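Local coordinates for XAC2610 protein (Xanthomonas axonopodis pv. citri, PDB 4QTQ), which probably acts as an immunity protein that inhibits a peptidoglycan hydrolase delivered by the type IV secretion system with which this bacterium kills rivals, at residues 123-128 with 134-139. Residues are numbered along the deposited sequence; the frame is centred on the assembly and turned at random.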
# COMPACT_ATOMS: atom_id res chain seq x y z
N SER A 123 3.84 -3.64 -2.39
CA SER A 123 3.62 -3.99 -3.76
C SER A 123 2.13 -3.81 -3.99
O SER A 123 1.32 -4.37 -3.25
CB SER A 123 4.04 -5.44 -4.05
OG SER A 123 5.45 -5.63 -3.89
N VAL A 124 1.79 -3.02 -5.01
CA VAL A 124 0.40 -2.73 -5.36
C VAL A 124 0.05 -3.42 -6.67
O VAL A 124 0.79 -3.33 -7.66
CB VAL A 124 0.19 -1.20 -5.45
CG1 VAL A 124 -1.23 -0.86 -5.88
CG2 VAL A 124 0.51 -0.55 -4.12
N TYR A 125 -1.09 -4.13 -6.67
CA TYR A 125 -1.62 -4.82 -7.84
C TYR A 125 -3.06 -4.37 -8.13
O TYR A 125 -3.97 -4.56 -7.30
CB TYR A 125 -1.62 -6.34 -7.64
CG TYR A 125 -0.30 -6.93 -7.15
CD1 TYR A 125 0.09 -6.79 -5.83
CD2 TYR A 125 0.53 -7.63 -8.01
CE1 TYR A 125 1.29 -7.31 -5.38
CE2 TYR A 125 1.74 -8.16 -7.57
CZ TYR A 125 2.11 -7.99 -6.25
OH TYR A 125 3.28 -8.51 -5.76
N LEU A 126 -3.27 -3.77 -9.31
CA LEU A 126 -4.61 -3.37 -9.74
C LEU A 126 -5.28 -4.50 -10.52
O LEU A 126 -4.66 -5.15 -11.37
CB LEU A 126 -4.55 -2.10 -10.59
CG LEU A 126 -4.01 -0.83 -9.93
CD1 LEU A 126 -4.13 0.32 -10.91
CD2 LEU A 126 -4.77 -0.51 -8.65
N PHE A 127 -6.56 -4.73 -10.24
CA PHE A 127 -7.31 -5.68 -11.03
C PHE A 127 -7.50 -5.10 -12.43
O PHE A 127 -8.01 -3.99 -12.58
CB PHE A 127 -8.67 -5.98 -10.40
CG PHE A 127 -9.37 -7.11 -11.07
CD1 PHE A 127 -8.93 -8.42 -10.88
CD2 PHE A 127 -10.46 -6.88 -11.90
CE1 PHE A 127 -9.57 -9.47 -11.51
CE2 PHE A 127 -11.10 -7.94 -12.53
CZ PHE A 127 -10.66 -9.23 -12.32
N ASP A 128 -7.06 -5.84 -13.44
CA ASP A 128 -7.18 -5.41 -14.81
C ASP A 128 -8.38 -6.14 -15.39
O ASP A 128 -8.32 -7.33 -15.65
CB ASP A 128 -5.91 -5.73 -15.58
CG ASP A 128 -5.80 -4.97 -16.89
OD1 ASP A 128 -6.68 -5.15 -17.76
OD2 ASP A 128 -4.82 -4.21 -17.04
N LEU A 134 -4.65 -9.55 -11.82
CA LEU A 134 -4.11 -8.50 -10.99
C LEU A 134 -2.76 -8.20 -11.57
O LEU A 134 -1.97 -9.11 -11.76
CB LEU A 134 -3.98 -9.01 -9.54
CG LEU A 134 -5.31 -9.04 -8.79
CD1 LEU A 134 -5.31 -10.09 -7.69
CD2 LEU A 134 -5.61 -7.65 -8.23
N VAL A 135 -2.49 -6.92 -11.83
CA VAL A 135 -1.28 -6.48 -12.52
C VAL A 135 -0.43 -5.64 -11.57
O VAL A 135 -0.90 -4.66 -11.01
CB VAL A 135 -1.67 -5.69 -13.79
CG1 VAL A 135 -0.44 -5.19 -14.54
CG2 VAL A 135 -2.50 -6.58 -14.72
N PHE A 136 0.82 -6.03 -11.37
CA PHE A 136 1.71 -5.26 -10.52
C PHE A 136 1.79 -3.83 -11.06
O PHE A 136 2.03 -3.65 -12.26
CB PHE A 136 3.11 -5.89 -10.48
CG PHE A 136 4.11 -5.05 -9.74
CD1 PHE A 136 4.18 -5.10 -8.35
CD2 PHE A 136 4.94 -4.18 -10.42
CE1 PHE A 136 5.10 -4.32 -7.65
CE2 PHE A 136 5.86 -3.40 -9.73
CZ PHE A 136 5.93 -3.47 -8.34
N ASN A 137 1.61 -2.84 -10.19
CA ASN A 137 1.68 -1.43 -10.59
C ASN A 137 2.94 -0.75 -10.06
O ASN A 137 3.08 -0.51 -8.86
CB ASN A 137 0.45 -0.65 -10.11
CG ASN A 137 0.26 0.65 -10.89
OD1 ASN A 137 0.95 1.64 -10.65
ND2 ASN A 137 -0.67 0.64 -11.84
N GLN A 138 3.86 -0.45 -10.96
CA GLN A 138 5.12 0.17 -10.56
C GLN A 138 4.89 1.55 -9.91
O GLN A 138 5.42 1.83 -8.83
CB GLN A 138 6.07 0.30 -11.76
CG GLN A 138 7.50 0.67 -11.37
CD GLN A 138 8.20 -0.44 -10.61
OE1 GLN A 138 8.40 -1.53 -11.15
NE2 GLN A 138 8.56 -0.18 -9.36
N SER A 139 4.10 2.40 -10.57
CA SER A 139 3.93 3.78 -10.10
C SER A 139 3.30 3.80 -8.71
O SER A 139 3.75 4.55 -7.86
CB SER A 139 3.13 4.65 -11.09
OG SER A 139 1.76 4.28 -11.14
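Tyr125 faces Phe136 and Phe127 faces Leu134 as non-hydrogen-bonded pairs of an antiparallel hairpin, its strand segments 123-128 and 134-136 running at 141° to each other. Between them lies the hydrogen-bonded pair Leu126 and Val135: Val135 N reaches Leu126 O at 2.8 Å, and Leu126 N returns a more bent bond to Val135 O at 3.0 Å. A third backbone bond, nearly straight, runs from Asn137 N to Val124 O at 2.7 Å, just before helix 138-143. The edge of the Phe136 ring is directed at a face of the Tyr125 ring, a T-shaped stack with centroids 5.7 Å apart and planes at 73°. With CG anti to the backbone N (chi1 174°), the Phe136 ring lies along the partner strand as far as Ser123, whose CB meets the ring edge near CE1. Leu134, on the same face as Tyr125, Phe127 and Phe136, folds CD2 over the neighbouring strand, 3.6 Å from Tyr125 O. Strand 133-136 forms an outer edge of a mixed sheet, and strand 121-128 is bonded on its far side to strand 106-112; strand 63-65 of another sheet covers Tyr125, Phe127 and Leu134. The Phe127 side chain comes within about 5 Å of the bound calcium ion and stacks on the metal ligand His104, while Phe127 N bonds to the ligand Asp106. On the other face Leu126 CD1 touches Asn137 ND2 at 3.6 Å, an amide nitrogen whose polar partner is Asn179 O. Asn137 is the helix N-cap: OD1 accepts from Leu140 N and, in the carbonyl plane, from Ser139 OG at 2.8 Å. Nearer the hairpin turn, Val135 CG2 rests against Asp128 CB.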